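Local structure of putative transcriptional regulator TRANSCRIPTION REGULATOR protein (5NLA) at residues A[126-131]-A[204-209]. The protein is an AraC-like transcriptional activator that binds c-di-GMP to regulate extracellular polysaccharide production, probably through sequence-specific DNA binding. Sequence-based numbering, arbitrary orientation.
Sequences VGLFRS and YINGME
Arg-130, in a classic beta bulge with Ser-131 against strand 166-173, reaches from the corner that the chain turns there, beside strand 124-129, to helix 196-211 and meets Asn-206 and Glu-209 tip to tip. Its chain bends at chi2 (-48°), which places CD. Arg-130 NH1 donates a hydrogen bond to Asn-206 OD1 at 2.7 Å, with an N-H...O angle of 144° and the donor tilted 32° from the carbonyl plane. Asn-206 ND2 lies over one face of the guanidinium; both groups are donors, so no hydrogen bond forms between them. On the next turn of the helix, Glu-209 forms a salt bridge, long at 3.4 Å from Arg-130 NH2 to OE1; its OE2 is hydrogen-bonded to Gln-101 NE2. Arg-130 NH2 also lies 4.3 Å from Ile-205 CG2, oblique to the guanidinium. The contact thus joins the seven-stranded antiparallel sheet to the helix packed on one of its faces. Replacing Arg-130 by an alanine would probably leave Glu-209 without this cationic mate and Asn-206 OD1 without its guanidinium donor. Beneath the polar pair, Leu-128 and Ile-205 both point into the interface and both touch Phe-150 of the adjoining strand 150-154, while Leu-128 CD2 comes within 4.4 Å of Asn-206 OD1.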
loop_
_atom_site.group_PDB
_atom_site.type_symbol
_atom_site.label_atom_id
_atom_site.label_comp_id
_atom_site.label_asym_id
_atom_site.label_seq_id
_atom_site.Cartn_x
_atom_site.Cartn_y
_atom_site.Cartn_z
ATOM N N VAL A 126 -4.166 0.448 3.638
ATOM C CA VAL A 126 -5.275 0.215 4.555
ATOM C C VAL A 126 -6.224 -0.740 3.874
ATOM O O VAL A 126 -6.554 -0.549 2.703
ATOM C CB VAL A 126 -5.978 1.522 4.899
ATOM C CG1 VAL A 126 -7.359 1.270 5.483
ATOM C CG2 VAL A 126 -5.109 2.311 5.866
ATOM N N GLY A 127 -6.646 -1.774 4.590
ATOM C CA GLY A 127 -7.473 -2.822 3.992
ATOM C C GLY A 127 -8.598 -3.237 4.905
ATOM O O GLY A 127 -8.356 -3.557 6.063
ATOM N N LEU A 128 -9.818 -3.225 4.372
ATOM C CA LEU A 128 -11.021 -3.635 5.092
ATOM C C LEU A 128 -11.471 -5.003 4.622
ATOM O O LEU A 128 -11.552 -5.220 3.427
ATOM C CB LEU A 128 -12.149 -2.663 4.779
ATOM C CG LEU A 128 -13.516 -2.959 5.386
ATOM C CD1 LEU A 128 -13.445 -2.914 6.907
ATOM C CD2 LEU A 128 -14.516 -1.952 4.841
ATOM N N PHE A 129 -11.834 -5.888 5.548
ATOM C CA PHE A 129 -12.367 -7.215 5.190
ATOM C C PHE A 129 -13.891 -7.207 5.256
ATOM O O PHE A 129 -14.469 -6.876 6.299
ATOM C CB PHE A 129 -11.813 -8.295 6.127
ATOM C CG PHE A 129 -10.403 -8.717 5.802
ATOM C CD1 PHE A 129 -9.364 -7.797 5.817
ATOM C CD2 PHE A 129 -10.114 -10.026 5.488
ATOM C CE1 PHE A 129 -8.069 -8.178 5.512
ATOM C CE2 PHE A 129 -8.826 -10.414 5.178
ATOM C CZ PHE A 129 -7.798 -9.491 5.191
ATOM N N ARG A 130 -14.536 -7.570 4.148
ATOM C CA ARG A 130 -15.978 -7.859 4.150
ATOM C C ARG A 130 -16.173 -9.217 4.815
ATOM O O ARG A 130 -17.010 -9.374 5.693
ATOM C CB ARG A 130 -16.567 -7.895 2.733
ATOM C CG ARG A 130 -16.190 -6.731 1.824
ATOM C CD ARG A 130 -16.386 -5.408 2.533
ATOM N NE ARG A 130 -16.431 -4.281 1.613
ATOM C CZ ARG A 130 -16.739 -3.035 1.976
ATOM N NH1 ARG A 130 -17.036 -2.751 3.243
ATOM N NH2 ARG A 130 -16.761 -2.063 1.066
ATOM N N SER A 131 -15.389 -10.191 4.363
ATOM C CA SER A 131 -15.326 -11.518 4.953
ATOM C C SER A 131 -13.888 -12.027 4.977
ATOM O O SER A 131 -13.058 -11.571 4.219
ATOM C CB SER A 131 -16.172 -12.479 4.139
ATOM O OG SER A 131 -15.649 -12.599 2.829
ATOM N N TYR A 204 -18.079 5.083 4.894
ATOM C CA TYR A 204 -17.698 5.971 3.805
ATOM C C TYR A 204 -17.201 5.183 2.606
ATOM O O TYR A 204 -17.606 5.454 1.478
ATOM C CB TYR A 204 -16.621 6.974 4.244
ATOM C CG TYR A 204 -16.367 8.055 3.205
ATOM C CD1 TYR A 204 -17.326 9.037 2.947
ATOM C CD2 TYR A 204 -15.188 8.078 2.459
ATOM C CE1 TYR A 204 -17.109 10.016 1.990
ATOM C CE2 TYR A 204 -14.967 9.061 1.503
ATOM C CZ TYR A 204 -15.930 10.026 1.273
ATOM O OH TYR A 204 -15.720 10.999 0.325
ATOM N N ILE A 205 -16.335 4.206 2.862
ATOM C CA ILE A 205 -15.769 3.362 1.802
ATOM C C ILE A 205 -16.852 2.532 1.100
ATOM O O ILE A 205 -16.802 2.364 -0.119
ATOM C CB ILE A 205 -14.624 2.467 2.348
ATOM C CG1 ILE A 205 -13.417 3.338 2.726
ATOM C CG2 ILE A 205 -14.199 1.414 1.325
ATOM C CD1 ILE A 205 -12.434 2.652 3.647
ATOM N N ASN A 206 -17.820 2.028 1.867
ATOM C CA ASN A 206 -18.973 1.308 1.307
ATOM C C ASN A 206 -19.821 2.185 0.397
ATOM O O ASN A 206 -20.133 1.788 -0.727
ATOM C CB ASN A 206 -19.846 0.713 2.417
ATOM C CG ASN A 206 -19.326 -0.620 2.896
ATOM O OD1 ASN A 206 -18.612 -0.701 3.896
ATOM N ND2 ASN A 206 -19.635 -1.675 2.151
ATOM N N GLY A 207 -20.184 3.371 0.882
ATOM C CA GLY A 207 -20.899 4.363 0.073
ATOM C C GLY A 207 -20.155 4.746 -1.198
ATOM O O GLY A 207 -20.766 4.958 -2.245
ATOM N N MET A 208 -18.833 4.826 -1.100
ATOM C CA MET A 208 -17.975 5.103 -2.251
ATOM C C MET A 208 -17.976 3.915 -3.222
ATOM O O MET A 208 -18.244 4.100 -4.412
ATOM C CB MET A 208 -16.554 5.421 -1.769
ATOM C CG MET A 208 -15.597 5.960 -2.825
ATOM S SD MET A 208 -13.877 5.738 -2.325
ATOM C CE MET A 208 -13.712 3.953 -2.349
ATOM N N GLU A 209 -17.712 2.707 -2.709
ATOM C CA GLU A 209 -17.702 1.474 -3.518
ATOM C C GLU A 209 -18.971 1.317 -4.346
ATOM O O GLU A 209 -18.903 1.042 -5.539
ATOM C CB GLU A 209 -17.528 0.226 -2.636
ATOM C CG GLU A 209 -17.154 -1.045 -3.407
ATOM C CD GLU A 209 -17.256 -2.321 -2.575
ATOM O OE1 GLU A 209 -18.325 -2.545 -1.965
ATOM O OE2 GLU A 209 -16.284 -3.115 -2.538
#